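Local coordinates for putative Acyl-CoA binding protein (ACBP) (Oryza sativa Japonica Group, PDB 5H3G) that binds medium- and long-chain acyl-CoA esters with high affinity and may take part in phospholipid biosynthesis, at residues 44-49 / 58-63. Sequence-based numbering, arbitrary orientation.
Sequences VNTARP and AKWDAW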
ATOM      1  N   VAL A  44      -6.645   5.280   9.873  1.00 17.97           N
ATOM      2  CA  VAL A  44      -7.139   6.507   9.261  1.00 18.17           C
ATOM      3  C   VAL A  44      -7.856   7.339  10.308  1.00 26.39           C
ATOM      4  O   VAL A  44      -8.680   6.833  11.079  1.00 24.43           O
ATOM      5  CB  VAL A  44      -8.037   6.193   8.053  1.00 20.97           C
ATOM      6  CG1 VAL A  44      -9.240   5.352   8.457  1.00 20.11           C
ATOM      7  CG2 VAL A  44      -8.479   7.483   7.381  1.00 21.62           C
ATOM      8  N   ASN A  45      -7.522   8.627  10.347  1.00 29.03           N
ATOM      9  CA  ASN A  45      -7.950   9.559  11.383  1.00 37.90           C
ATOM     10  C   ASN A  45      -8.780  10.698  10.801  1.00 37.73           C
ATOM     11  O   ASN A  45      -8.689  11.836  11.263  1.00 39.70           O
ATOM     12  CB  ASN A  45      -6.736  10.117  12.124  1.00 44.20           C
ATOM     13  CG  ASN A  45      -5.776  10.858  11.196  1.00 46.14           C
ATOM     14  OD1 ASN A  45      -5.519  10.427  10.070  1.00 41.14           O
ATOM     15  ND2 ASN A  45      -5.259  11.992  11.664  1.00 51.21           N
ATOM     16  N   THR A  46      -9.577  10.412   9.776  1.00 34.67           N
ATOM     17  CA  THR A  46     -10.468  11.395   9.178  1.00 38.54           C
ATOM     18  C   THR A  46     -11.779  10.719   8.810  1.00 37.49           C
ATOM     19  O   THR A  46     -11.891   9.490   8.798  1.00 33.24           O
ATOM     20  CB  THR A  46      -9.850  12.060   7.940  1.00 35.12           C
ATOM     21  OG1 THR A  46      -9.274  11.067   7.083  1.00 30.81           O
ATOM     22  CG2 THR A  46      -8.785  13.052   8.341  1.00 40.10           C
ATOM     23  N   ALA A  47     -12.784  11.539   8.525  1.00 33.50           N
ATOM     24  CA  ALA A  47     -14.073  11.021   8.100  1.00 31.34           C
ATOM     25  C   ALA A  47     -14.055  10.746   6.604  1.00 23.12           C
ATOM     26  O   ALA A  47     -13.312  11.374   5.846  1.00 25.93           O
ATOM     27  CB  ALA A  47     -15.194  12.004   8.438  1.00 37.21           C
ATOM     28  N   ARG A  48     -14.880   9.796   6.191  1.00 25.91           N
ATOM     29  CA  ARG A  48     -14.916   9.387   4.796  1.00 23.66           C
ATOM     30  C   ARG A  48     -15.250  10.579   3.907  1.00 28.67           C
ATOM     31  O   ARG A  48     -16.224  11.295   4.179  1.00 31.21           O
ATOM     32  CB  ARG A  48     -15.950   8.287   4.596  1.00 25.50           C
ATOM     33  CG  ARG A  48     -15.938   7.706   3.201  1.00 22.94           C
ATOM     34  CD  ARG A  48     -17.053   6.704   3.036  1.00 25.10           C
ATOM     35  NE  ARG A  48     -16.847   5.868   1.866  1.00 21.11           N
ATOM     36  CZ  ARG A  48     -17.790   5.123   1.305  1.00 22.76           C
ATOM     37  NH1 ARG A  48     -19.017   5.118   1.811  1.00 26.61           N
ATOM     38  NH2 ARG A  48     -17.511   4.392   0.236  1.00 24.12           N
ATOM     39  N   PRO A  49     -14.479  10.831   2.851  1.00 27.37           N
ATOM     40  CA  PRO A  49     -14.805  11.948   1.959  1.00 26.30           C
ATOM     41  C   PRO A  49     -16.146  11.719   1.282  1.00 24.64           C
ATOM     42  O   PRO A  49     -16.479  10.600   0.885  1.00 22.16           O
ATOM     43  CB  PRO A  49     -13.653  11.949   0.945  1.00 28.08           C
ATOM     44  CG  PRO A  49     -12.556  11.163   1.600  1.00 24.21           C
ATOM     45  CD  PRO A  49     -13.246  10.140   2.445  1.00 24.38           C
ATOM     46  N   ALA A  58     -11.723   7.049  -2.979  1.00 16.57           N
ATOM     47  CA  ALA A  58     -11.162   5.722  -3.212  1.00 14.87           C
ATOM     48  C   ALA A  58      -9.920   5.474  -2.363  1.00 13.81           C
ATOM     49  O   ALA A  58      -9.761   4.385  -1.797  1.00 14.86           O
ATOM     50  CB  ALA A  58     -10.844   5.537  -4.698  1.00 16.68           C
ATOM     51  N   LYS A  59      -9.016   6.455  -2.285  1.00 13.85           N
ATOM     52  CA  LYS A  59      -7.832   6.315  -1.440  1.00 15.18           C
ATOM     53  C   LYS A  59      -8.216   6.179   0.027  1.00 12.63           C
ATOM     54  O   LYS A  59      -7.703   5.309   0.738  1.00 13.49           O
ATOM     55  CB  LYS A  59      -6.897   7.510  -1.630  1.00 16.15           C
ATOM     56  CG  LYS A  59      -6.082   7.459  -2.912  1.00 19.82           C
ATOM     57  CD  LYS A  59      -5.143   8.661  -3.031  1.00 23.06           C
ATOM     58  CE  LYS A  59      -4.098   8.424  -4.114  1.00 29.45           C
ATOM     59  NZ  LYS A  59      -3.208   9.608  -4.328  1.00 30.61           N
ATOM     60  N   TRP A  60      -9.112   7.043   0.505  1.00 16.57           N
ATOM     61  CA  TRP A  60      -9.530   6.949   1.900  1.00 14.69           C
ATOM     62  C   TRP A  60     -10.147   5.585   2.192  1.00 13.82           C
ATOM     63  O   TRP A  60      -9.828   4.948   3.207  1.00 15.71           O
ATOM     64  CB  TRP A  60     -10.509   8.074   2.213  1.00 16.02           C
ATOM     65  CG  TRP A  60     -10.873   8.188   3.667  1.00 15.93           C
ATOM     66  CD1 TRP A  60     -10.365   9.084   4.563  1.00 20.13           C
ATOM     67  CD2 TRP A  60     -11.844   7.411   4.384  1.00 16.44           C
ATOM     68  NE1 TRP A  60     -10.945   8.905   5.793  1.00 21.72           N
ATOM     69  CE2 TRP A  60     -11.853   7.883   5.714  1.00 20.40           C
ATOM     70  CE3 TRP A  60     -12.695   6.354   4.038  1.00 17.12           C
ATOM     71  CZ2 TRP A  60     -12.685   7.339   6.694  1.00 24.52           C
ATOM     72  CZ3 TRP A  60     -13.524   5.822   5.011  1.00 23.66           C
ATOM     73  CH2 TRP A  60     -13.508   6.313   6.325  1.00 21.54           C
ATOM     74  N   ASP A  61     -10.991   5.094   1.283  1.00 13.54           N
ATOM     75  CA  ASP A  61     -11.612   3.785   1.462  1.00 14.39           C
ATOM     76  C   ASP A  61     -10.570   2.675   1.527  1.00 13.11           C
ATOM     77  O   ASP A  61     -10.709   1.725   2.306  1.00 14.15           O
ATOM     78  CB  ASP A  61     -12.601   3.509   0.329  1.00 16.36           C
ATOM     79  CG  ASP A  61     -13.920   4.252   0.499  1.00 18.07           C
ATOM     80  OD1 ASP A  61     -14.195   4.798   1.590  1.00 19.24           O
ATOM     81  OD2 ASP A  61     -14.703   4.283  -0.472  1.00 18.64           O
ATOM     82  N   ALA A  62      -9.515   2.768   0.711  1.00 12.45           N
ATOM     83  CA  ALA A  62      -8.493   1.732   0.742  1.00 12.11           C
ATOM     84  C   ALA A  62      -7.782   1.717   2.086  1.00 12.41           C
ATOM     85  O   ALA A  62      -7.402   0.655   2.590  1.00 15.63           O
ATOM     86  CB  ALA A  62      -7.489   1.952  -0.395  1.00 12.79           C
ATOM     87  N   TRP A  63      -7.585   2.892   2.677  1.00 12.73           N
ATOM     88  CA  TRP A  63      -6.916   2.986   3.967  1.00 13.20           C
ATOM     89  C   TRP A  63      -7.844   2.511   5.082  1.00 15.55           C
ATOM     90  O   TRP A  63      -7.445   1.725   5.949  1.00 15.43           O
ATOM     91  CB  TRP A  63      -6.468   4.436   4.166  1.00 13.57           C
ATOM     92  CG  TRP A  63      -5.671   4.757   5.371  1.00 14.21           C
ATOM     93  CD1 TRP A  63      -5.151   3.896   6.292  1.00 17.72           C
ATOM     94  CD2 TRP A  63      -5.284   6.071   5.781  1.00 15.42           C
ATOM     95  NE1 TRP A  63      -4.473   4.604   7.266  1.00 16.01           N
ATOM     96  CE2 TRP A  63      -4.542   5.940   6.969  1.00 16.43           C
ATOM     97  CE3 TRP A  63      -5.497   7.347   5.256  1.00 15.75           C
ATOM     98  CZ2 TRP A  63      -4.015   7.044   7.640  1.00 16.54           C
ATOM     99  CZ3 TRP A  63      -4.981   8.438   5.929  1.00 18.85           C
ATOM    100  CH2 TRP A  63      -4.249   8.278   7.103  1.00 17.63           C
TER
HETATM  101  O   HOH W   1      -7.163   2.648   8.682  1.00 17.05           O
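Trp60 and Trp63, one helical turn apart, carry the loop 44-49 across the short helix 57-64 of this four-helix acyl-CoA-binding fold, so the connection from helix 26-41 packs back on the helix it leads into. CH-pi contacts bring the loop onto both indoles. Arg48 CA sits over the six-membered ring of Trp60, 3.4 Å from its centroid, while Pro49 CD covers the five-membered ring on the same face and comes within 3.3 Å of Trp60 CG. Trp60 CG lies anti to the backbone N (chi1 -172°), which directs CG out from the helix towards the loop. Val44 CB rests on the five-membered ring of Trp63, 3.6 Å from the centroid, and its CG2, also anti to N, reaches Trp60 CD1 at 3.7 Å. An alanine in place of Trp60 would keep CB beside Pro49 CD but would probably open a gap at Arg48 CA and leave Thr46 OG1 and O without the indole N-H. The two hydrogen bonds of Trp60 NE1 are weak: its N-H is divided between Thr46 OG1 (3.0 Å) and Thr46 O, both well bent. Trp63 NE1 instead bonds Gly42 O, and a water links Val44 N to Trp63 O. Lys59 of the same helix, which probably contributes to the acyl-CoA site, as in relatives, sends its side chain away from the loop, to Tyr33. A side-on salt bridge joins Arg48 and Asp61, their planes 43° apart: NE meets the syn lone pair of OD1, and the straighter bond runs from Arg48 NH2 to Asp61 OD2, 2.9 Å long at 166°.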